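N-acetylglucosamine-6-phosphate deacetylase (PDB 6FV4) probably catalyses the metal-dependent removal of the acetyl group from N-acetylglucosamine-6-phosphate. Local coordinates at residues L330-C335 and D340-L345; H99-L104 and A322-V327; R175-A180 and A191-A196. The protein carries 1 engineered substitution. All coordinates share one frame; numbering follows the deposited sequence.

In the fold
Contacts 1 and 2 share helix 324-334. Contact 2 holds its first turn and contact 1 its C-terminal part, and their centres are 15 Å apart. Contact 3 lies at a strand-helix unit whose sequence falls between the two segments of contact 2. Its centre is 25 Å from that of contact 2 and 31 Å from that of contact 1, on the opposite side of the chain's centre from contact 1. Contacts 2 and 3 come nearest the metal site. The side chains of M324 and V177 are each about 12 Å from the bound zinc ion, and V177 is about 13 Å from a cadmium ion. Contact 1 lies away from the metal and substrate sites.

Contact 1: residues L330-C335 and D340-L345; sequences LAVAHC and DDALSL
V332 and C335 meet A342, L343 and L345 without any ring or other flat group, so there are no faces or edges to fill. The contact is made by aliphatic branches and one thiol. A342 is its centre, with its CA 5.0 Å from that of V332. A342 CB is touched by C335 SG at 3.5 Å and by V332 CG1 at 3.7 Å. V332 CG1 reaches it because this branch is anti to the backbone N (chi1 175°). The other branch, V332 CG2, turns to L343 and lies 4.0 Å from L343 CD2. C335 holds SG between its backbone N and carbonyl carbon (chi1 67°), where the sulfur faces A342. C335 CB meets L345 CD2 at 4.0 Å. The small alanine lets the two backbones come close, and all five touching residues are buried. Segment 330-335 covers the C-terminal part of helix 324-334 and the residue that follows; segment 340-345 lies near the start of the next helix, 339-357. Helix 263-273 lies against this pair, with Y266 on C335 and T270 on L345. L380 covers V332 and L343, and L25 of strand 23-25 packs on L343.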
loop_
_atom_site.group_PDB
_atom_site.type_symbol
_atom_site.label_atom_id
_atom_site.label_comp_id
_atom_site.label_asym_id
_atom_site.label_seq_id
_atom_site.Cartn_x
_atom_site.Cartn_y
_atom_site.Cartn_z
ATOM N N LEU B 330 -17.200 -7.871 8.070
ATOM C CA LEU B 330 -15.784 -8.230 7.966
ATOM C C LEU B 330 -14.903 -6.993 7.804
ATOM O O LEU B 330 -13.796 -6.929 8.354
ATOM C CB LEU B 330 -15.576 -9.207 6.805
ATOM C CG LEU B 330 -16.006 -10.648 7.095
ATOM C CD1 LEU B 330 -15.929 -11.548 5.859
ATOM C CD2 LEU B 330 -15.144 -11.216 8.262
ATOM N N ALA B 331 -15.373 -5.996 7.057
ATOM C CA ALA B 331 -14.640 -4.738 6.951
ATOM C C ALA B 331 -14.436 -4.094 8.323
ATOM O O ALA B 331 -13.338 -3.620 8.638
ATOM C CB ALA B 331 -15.381 -3.781 6.010
ATOM N N VAL B 332 -15.487 -4.064 9.151
ATOM C CA VAL B 332 -15.378 -3.464 10.482
ATOM C C VAL B 332 -14.425 -4.281 11.353
ATOM O O VAL B 332 -13.669 -3.734 12.168
ATOM C CB VAL B 332 -16.770 -3.350 11.136
ATOM C CG1 VAL B 332 -16.646 -2.847 12.578
ATOM C CG2 VAL B 332 -17.706 -2.437 10.331
ATOM N N ALA B 333 -14.443 -5.602 11.188
ATOM C CA ALA B 333 -13.639 -6.470 12.042
ATOM C C ALA B 333 -12.163 -6.406 11.677
ATOM O O ALA B 333 -11.291 -6.478 12.558
ATOM C CB ALA B 333 -14.157 -7.900 11.942
ATOM N N HIS B 334 -11.854 -6.263 10.391
ATOM C CA HIS B 334 -10.486 -6.416 9.923
ATOM C C HIS B 334 -9.810 -5.117 9.519
ATOM O O HIS B 334 -8.668 -5.161 9.059
ATOM C CB HIS B 334 -10.443 -7.399 8.753
ATOM C CG HIS B 334 -10.788 -8.803 9.138
ATOM N ND1 HIS B 334 -10.057 -9.526 10.056
ATOM C CD2 HIS B 334 -11.787 -9.618 8.728
ATOM C CE1 HIS B 334 -10.594 -10.724 10.199
ATOM N NE2 HIS B 334 -11.642 -10.808 9.397
ATOM N N CYS B 335 -10.454 -3.963 9.675
ATOM C CA CYS B 335 -9.755 -2.756 9.255
ATOM C C CYS B 335 -8.732 -2.280 10.287
ATOM O O CYS B 335 -7.924 -1.405 9.969
ATOM C CB CYS B 335 -10.741 -1.627 8.943
ATOM S SG CYS B 335 -11.644 -1.016 10.365
ATOM N N ASP B 340 -15.741 2.556 16.651
ATOM C CA ASP B 340 -16.447 3.716 16.115
ATOM C C ASP B 340 -15.799 4.222 14.839
ATOM O O ASP B 340 -16.501 4.567 13.872
ATOM C CB ASP B 340 -16.519 4.830 17.146
ATOM C CG ASP B 340 -17.619 4.612 18.159
ATOM O OD1 ASP B 340 -18.257 3.534 18.130
ATOM O OD2 ASP B 340 -17.842 5.524 18.987
ATOM N N ASP B 341 -14.466 4.295 14.825
ATOM C CA ASP B 341 -13.767 4.630 13.593
ATOM C C ASP B 341 -13.990 3.562 12.526
ATOM O O ASP B 341 -14.004 3.877 11.330
ATOM C CB ASP B 341 -12.272 4.796 13.857
ATOM C CG ASP B 341 -11.967 5.924 14.843
ATOM O OD1 ASP B 341 -12.631 6.984 14.785
ATOM O OD2 ASP B 341 -11.060 5.747 15.677
ATOM N N ALA B 342 -14.147 2.301 12.941
ATOM C CA ALA B 342 -14.312 1.216 11.980
ATOM C C ALA B 342 -15.679 1.282 11.303
ATOM O O ALA B 342 -15.784 1.087 10.089
ATOM C CB ALA B 342 -14.115 -0.135 12.668
ATOM N N LEU B 343 -16.736 1.530 12.083
ATOM C CA LEU B 343 -18.066 1.722 11.523
ATOM C C LEU B 343 -18.086 2.894 10.561
ATOM O O LEU B 343 -18.742 2.839 9.515
ATOM C CB LEU B 343 -19.074 1.947 12.647
ATOM C CG LEU B 343 -19.425 0.724 13.488
ATOM C CD1 LEU B 343 -20.290 1.155 14.650
ATOM C CD2 LEU B 343 -20.131 -0.339 12.663
ATOM N N SER B 344 -17.383 3.977 10.909
ATOM C CA SER B 344 -17.388 5.164 10.063
ATOM C C SER B 344 -16.663 4.908 8.750
ATOM O O SER B 344 -17.098 5.374 7.686
ATOM C CB SER B 344 -16.762 6.339 10.812
ATOM O OG SER B 344 -17.722 6.891 11.697
ATOM N N LEU B 345 -15.566 4.157 8.797
ATOM C CA LEU B 345 -14.886 3.793 7.563
ATOM C C LEU B 345 -15.743 2.845 6.730
ATOM O O LEU B 345 -15.899 3.039 5.525
ATOM C CB LEU B 345 -13.538 3.158 7.880
ATOM C CG LEU B 345 -12.746 2.649 6.680
ATOM C CD1 LEU B 345 -12.381 3.796 5.761
ATOM C CD2 LEU B 345 -11.500 1.884 7.164
#

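Contact 2: residues H99-L104 and A322-V327; sequences HGSTTL and ATMEQV
H99 and E325 bring their CA atoms to 5.6 Å, where the chain leaves helix 86-98 through a Schellman motif with G100 as its C-prime residue and passes the first turn of helix 324-334. One hydrogen bond joins the side chains. H99 ND1 donates to E325 OE2 at 2.7 Å with an N-H...acceptor angle of 156°. The acceptor lies close to the imidazole plane, at the ring edge, but the carboxylate is turned 41° from the ring. E325 reaches that edge with CG anti to its backbone N (chi1 167°) and the chain extended beyond. Its other oxygen, OE1, accepts from V382 N, so the carboxylate is gripped on both oxygens. T323 supplies a CH-pi contact: its CG2 lies over one face of the H99 ring, 4.3 Å from the centroid. Beside this pair, S101 OG fits tightly against M324 CG at 3.1 Å. M324 starts toward the turn, then bends at chi2 and chi3, and its side chain touches F68 and D70 of strand 63-76. H99 O is buried and has no polar partner. T323 also starts the helix as its N-cap. T323 OG1 donates to Q326 OE1 at 3.1 Å, on a lone pair in the carbonyl plane, and receives a weak bond from Q326 N. T323 N reaches the same OE1 from above that plane. T323 and Q326 therefore form a capping box. The contact ties a helix-to-strand turn of the amidohydrolase barrel to the start of a late helix, with the M324 side chain about 8 Å from that of the zinc ligand H72.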
loop_
_atom_site.group_PDB
_atom_site.type_symbol
_atom_site.label_atom_id
_atom_site.label_comp_id
_atom_site.label_asym_id
_atom_site.label_seq_id
_atom_site.Cartn_x
_atom_site.Cartn_y
_atom_site.Cartn_z
ATOM N N HIS B 99 -30.646 -8.251 3.004
ATOM C CA HIS B 99 -29.401 -8.113 3.735
ATOM C C HIS B 99 -28.834 -6.706 3.674
ATOM O O HIS B 99 -27.668 -6.510 4.037
ATOM C CB HIS B 99 -28.387 -9.120 3.213
ATOM C CG HIS B 99 -28.789 -10.529 3.481
ATOM N ND1 HIS B 99 -28.412 -11.200 4.621
ATOM C CD2 HIS B 99 -29.575 -11.379 2.781
ATOM C CE1 HIS B 99 -28.927 -12.415 4.601
ATOM N NE2 HIS B 99 -29.637 -12.549 3.496
ATOM N N GLY B 100 -29.624 -5.732 3.210
ATOM C CA GLY B 100 -29.301 -4.321 3.348
ATOM C C GLY B 100 -28.828 -3.615 2.097
ATOM O O GLY B 100 -28.559 -2.406 2.157
ATOM N N SER B 101 -28.705 -4.313 0.966
ATOM C CA SER B 101 -28.274 -3.663 -0.269
ATOM C C SER B 101 -29.492 -2.988 -0.870
ATOM O O SER B 101 -30.305 -3.634 -1.529
ATOM C CB SER B 101 -27.670 -4.662 -1.246
ATOM O OG SER B 101 -26.496 -5.238 -0.730
ATOM N N THR B 102 -29.625 -1.677 -0.640
ATOM C CA THR B 102 -30.750 -0.922 -1.174
ATOM C C THR B 102 -30.489 -0.346 -2.558
ATOM O O THR B 102 -31.420 0.185 -3.179
ATOM C CB THR B 102 -31.129 0.207 -0.212
ATOM O OG1 THR B 102 -29.955 0.946 0.141
ATOM C CG2 THR B 102 -31.754 -0.371 1.060
ATOM N N THR B 103 -29.253 -0.420 -3.042
ATOM C CA THR B 103 -28.888 -0.043 -4.397
ATOM C C THR B 103 -28.001 -1.139 -4.960
ATOM O O THR B 103 -27.071 -1.590 -4.282
ATOM C CB THR B 103 -28.142 1.296 -4.418
ATOM O OG1 THR B 103 -29.027 2.335 -3.984
ATOM C CG2 THR B 103 -27.636 1.603 -5.832
ATOM N N LEU B 104 -28.263 -1.549 -6.201
ATOM C CA LEU B 104 -27.559 -2.663 -6.823
ATOM C C LEU B 104 -27.164 -2.319 -8.241
ATOM O O LEU B 104 -27.990 -1.817 -9.015
ATOM C CB LEU B 104 -28.429 -3.925 -6.879
ATOM C CG LEU B 104 -29.076 -4.363 -5.572
ATOM C CD1 LEU B 104 -30.343 -5.159 -5.823
ATOM C CD2 LEU B 104 -28.091 -5.174 -4.779
ATOM N N ALA B 322 -20.957 -13.833 -0.960
ATOM C CA ALA B 322 -20.997 -12.790 0.053
ATOM C C ALA B 322 -22.208 -11.898 -0.154
ATOM O O ALA B 322 -22.647 -11.677 -1.283
ATOM C CB ALA B 322 -19.729 -11.936 0.005
ATOM N N THR B 323 -22.750 -11.393 0.949
ATOM C CA THR B 323 -23.717 -10.303 0.929
ATOM C C THR B 323 -23.058 -9.054 1.489
ATOM O O THR B 323 -22.058 -9.127 2.212
ATOM C CB THR B 323 -24.964 -10.631 1.762
ATOM O OG1 THR B 323 -24.576 -10.830 3.128
ATOM C CG2 THR B 323 -25.636 -11.883 1.251
ATOM N N MET B 324 -23.626 -7.896 1.158
ATOM C CA MET B 324 -23.044 -6.659 1.671
ATOM C C MET B 324 -23.023 -6.646 3.188
ATOM O O MET B 324 -22.105 -6.071 3.778
ATOM C CB MET B 324 -23.788 -5.438 1.145
ATOM C CG MET B 324 -23.427 -5.067 -0.280
ATOM S SD MET B 324 -21.708 -4.720 -0.698
ATOM C CE MET B 324 -21.562 -2.963 -0.310
ATOM N N GLU B 325 -24.018 -7.276 3.826
ATOM C CA GLU B 325 -24.023 -7.434 5.277
ATOM C C GLU B 325 -22.763 -8.146 5.772
ATOM O O GLU B 325 -22.185 -7.766 6.797
ATOM C CB GLU B 325 -25.276 -8.213 5.695
ATOM C CG GLU B 325 -25.256 -8.709 7.127
ATOM C CD GLU B 325 -26.517 -9.443 7.503
ATOM O OE1 GLU B 325 -26.689 -9.782 8.687
ATOM O OE2 GLU B 325 -27.354 -9.664 6.613
ATOM N N GLN B 326 -22.326 -9.193 5.062
ATOM C CA GLN B 326 -21.143 -9.928 5.502
ATOM C C GLN B 326 -19.869 -9.131 5.258
ATOM O O GLN B 326 -18.977 -9.106 6.114
ATOM C CB GLN B 326 -21.061 -11.286 4.797
ATOM C CG GLN B 326 -22.070 -12.311 5.302
ATOM C CD GLN B 326 -22.220 -13.498 4.361
ATOM O OE1 GLN B 326 -23.047 -13.472 3.456
ATOM N NE2 GLN B 326 -21.435 -14.551 4.586
ATOM N N VAL B 327 -19.745 -8.478 4.102
ATOM C CA VAL B 327 -18.504 -7.755 3.842
ATOM C C VAL B 327 -18.396 -6.529 4.745
ATOM O O VAL B 327 -17.295 -6.184 5.205
ATOM C CB VAL B 327 -18.369 -7.381 2.357
ATOM C CG1 VAL B 327 -18.477 -8.637 1.479
ATOM C CG2 VAL B 327 -19.392 -6.355 1.968
#

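Contact 3: residues R175-A180 and A191-A196; sequences RMVTIA and AQLVNA
V177 and I179 of strand 174-179 pack against L193 of helix 186-195. Strand, helix and the following parallel strand 199-202 form a beta-alpha-beta crossover, the repeating unit of the amidohydrolase barrel. The contact between the two segments is wholly apolar. V177 and I179 have their CB atoms on the helix side of the strand, and L193 is the helix residue that meets both. V177 and L193 cross at about a right angle, whereas I179 and L193 reach toward each other tip to tip. L193 has CG anti to its carbonyl carbon (chi1 -67°), which sends the forked end toward the strand. All three residues are buried. The apolar layer continues on other elements: I163 of helix 160-170 also touches L193, while A186 and I190 touch I179.

Polar bonds belong to the surroundings. The CB atoms of M176 and T178, which alternate with the packing residues, point away from the helix. V177 pairs through its backbone with V199 of the next strand, while T178 OG1 is hydrogen-bonded to H136 NE2 of the adjacent strand 134-138 and to T224 OG1, just after strand 222-223. The side chain of V177 is about 8 Å from that of E138, a ligand of both metals, and that of I179 is about 9 Å from the metal ligand H204. At the centre, L193 CD2 meets V177 CG2 at 3.8 Å, and L193 CD1 lies between the two strand residues, 3.9 Å from V177 CB and from I179 CG1.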
loop_
_atom_site.group_PDB
_atom_site.type_symbol
_atom_site.label_atom_id
_atom_site.label_comp_id
_atom_site.label_asym_id
_atom_site.label_seq_id
_atom_site.Cartn_x
_atom_site.Cartn_y
_atom_site.Cartn_z
ATOM N N ARG B 175 -23.908 1.447 -16.599
ATOM C CA ARG B 175 -23.225 2.404 -15.738
ATOM C C ARG B 175 -21.730 2.161 -15.633
ATOM O O ARG B 175 -20.975 3.110 -15.393
ATOM C CB ARG B 175 -23.844 2.378 -14.335
ATOM C CG ARG B 175 -25.312 2.733 -14.278
ATOM C CD ARG B 175 -25.568 4.109 -14.858
ATOM N NE ARG B 175 -25.070 5.153 -13.969
ATOM C CZ ARG B 175 -25.843 5.859 -13.146
ATOM N NH1 ARG B 175 -27.155 5.636 -13.104
ATOM N NH2 ARG B 175 -25.306 6.787 -12.363
ATOM N N MET B 176 -21.278 0.924 -15.835
ATOM C CA MET B 176 -19.870 0.603 -15.666
ATOM C C MET B 176 -19.483 -0.499 -16.642
ATOM O O MET B 176 -20.261 -1.434 -16.877
ATOM C CB MET B 176 -19.573 0.173 -14.221
ATOM C CG MET B 176 -18.114 -0.159 -13.984
ATOM S SD MET B 176 -17.713 -0.120 -12.215
ATOM C CE MET B 176 -18.684 -1.492 -11.594
ATOM N N VAL B 177 -18.285 -0.375 -17.215
ATOM C CA VAL B 177 -17.734 -1.353 -18.154
ATOM C C VAL B 177 -16.284 -1.638 -17.771
ATOM O O VAL B 177 -15.457 -0.718 -17.733
ATOM C CB VAL B 177 -17.816 -0.856 -19.606
ATOM C CG1 VAL B 177 -17.139 -1.858 -20.571
ATOM C CG2 VAL B 177 -19.275 -0.646 -20.009
ATOM N N THR B 178 -15.972 -2.906 -17.502
ATOM C CA THR B 178 -14.602 -3.329 -17.198
ATOM C C THR B 178 -13.806 -3.524 -18.489
ATOM O O THR B 178 -14.259 -4.217 -19.413
ATOM C CB THR B 178 -14.606 -4.626 -16.394
ATOM O OG1 THR B 178 -15.211 -4.389 -15.118
ATOM C CG2 THR B 178 -13.174 -5.130 -16.171
ATOM N N ILE B 179 -12.636 -2.889 -18.558
ATOM C CA ILE B 179 -11.777 -2.872 -19.738
ATOM C C ILE B 179 -10.401 -3.385 -19.330
ATOM O O ILE B 179 -9.802 -2.868 -18.380
ATOM C CB ILE B 179 -11.671 -1.452 -20.331
ATOM C CG1 ILE B 179 -13.029 -0.985 -20.845
ATOM C CG2 ILE B 179 -10.668 -1.394 -21.484
ATOM C CD1 ILE B 179 -13.519 -1.843 -21.983
ATOM N N ALA B 180 -9.901 -4.397 -20.040
ATOM C CA ALA B 180 -8.507 -4.798 -19.898
ATOM C C ALA B 180 -7.640 -3.851 -20.722
ATOM O O ALA B 180 -7.807 -3.786 -21.947
ATOM C CB ALA B 180 -8.302 -6.244 -20.348
ATOM N N ALA B 191 -12.033 6.081 -23.678
ATOM C CA ALA B 191 -12.460 7.432 -24.022
ATOM C C ALA B 191 -13.904 7.430 -24.507
ATOM O O ALA B 191 -14.680 8.337 -24.182
ATOM C CB ALA B 191 -11.536 8.030 -25.085
ATOM N N GLN B 192 -14.282 6.397 -25.257
ATOM C CA GLN B 192 -15.647 6.291 -25.772
ATOM C C GLN B 192 -16.648 6.128 -24.635
ATOM O O GLN B 192 -17.714 6.758 -24.635
ATOM C CB GLN B 192 -15.735 5.110 -26.742
ATOM C CG GLN B 192 -16.940 5.123 -27.676
ATOM C CD GLN B 192 -17.109 3.798 -28.399
ATOM O OE1 GLN B 192 -16.221 2.937 -28.362
ATOM N NE2 GLN B 192 -18.255 3.617 -29.046
ATOM N N LEU B 193 -16.305 5.302 -23.641
ATOM C CA LEU B 193 -17.208 5.066 -22.520
ATOM C C LEU B 193 -17.418 6.325 -21.696
ATOM O O LEU B 193 -18.552 6.647 -21.330
ATOM C CB LEU B 193 -16.662 3.928 -21.655
ATOM C CG LEU B 193 -16.710 2.611 -22.419
ATOM C CD1 LEU B 193 -15.723 1.611 -21.819
ATOM C CD2 LEU B 193 -18.130 2.052 -22.449
ATOM N N VAL B 194 -16.339 7.051 -21.390
ATOM C CA VAL B 194 -16.453 8.246 -20.555
ATOM C C VAL B 194 -17.278 9.318 -21.258
ATOM O O VAL B 194 -18.095 10.003 -20.632
ATOM C CB VAL B 194 -15.054 8.766 -20.175
ATOM C CG1 VAL B 194 -15.144 10.170 -19.595
ATOM C CG2 VAL B 194 -14.408 7.819 -19.202
ATOM N N ASN B 195 -17.092 9.465 -22.569
ATOM C CA ASN B 195 -17.863 10.455 -23.314
ATOM C C ASN B 195 -19.349 10.121 -23.318
ATOM O O ASN B 195 -20.181 11.028 -23.339
ATOM C CB ASN B 195 -17.339 10.570 -24.744
ATOM C CG ASN B 195 -15.974 11.226 -24.808
ATOM O OD1 ASN B 195 -15.578 11.957 -23.898
ATOM N ND2 ASN B 195 -15.247 10.969 -25.890
ATOM N N ALA B 196 -19.694 8.838 -23.244
ATOM C CA ALA B 196 -21.077 8.403 -23.132
ATOM C C ALA B 196 -21.599 8.430 -21.702
ATOM O O ALA B 196 -22.731 7.993 -21.469
ATOM C CB ALA B 196 -21.221 6.991 -23.703
#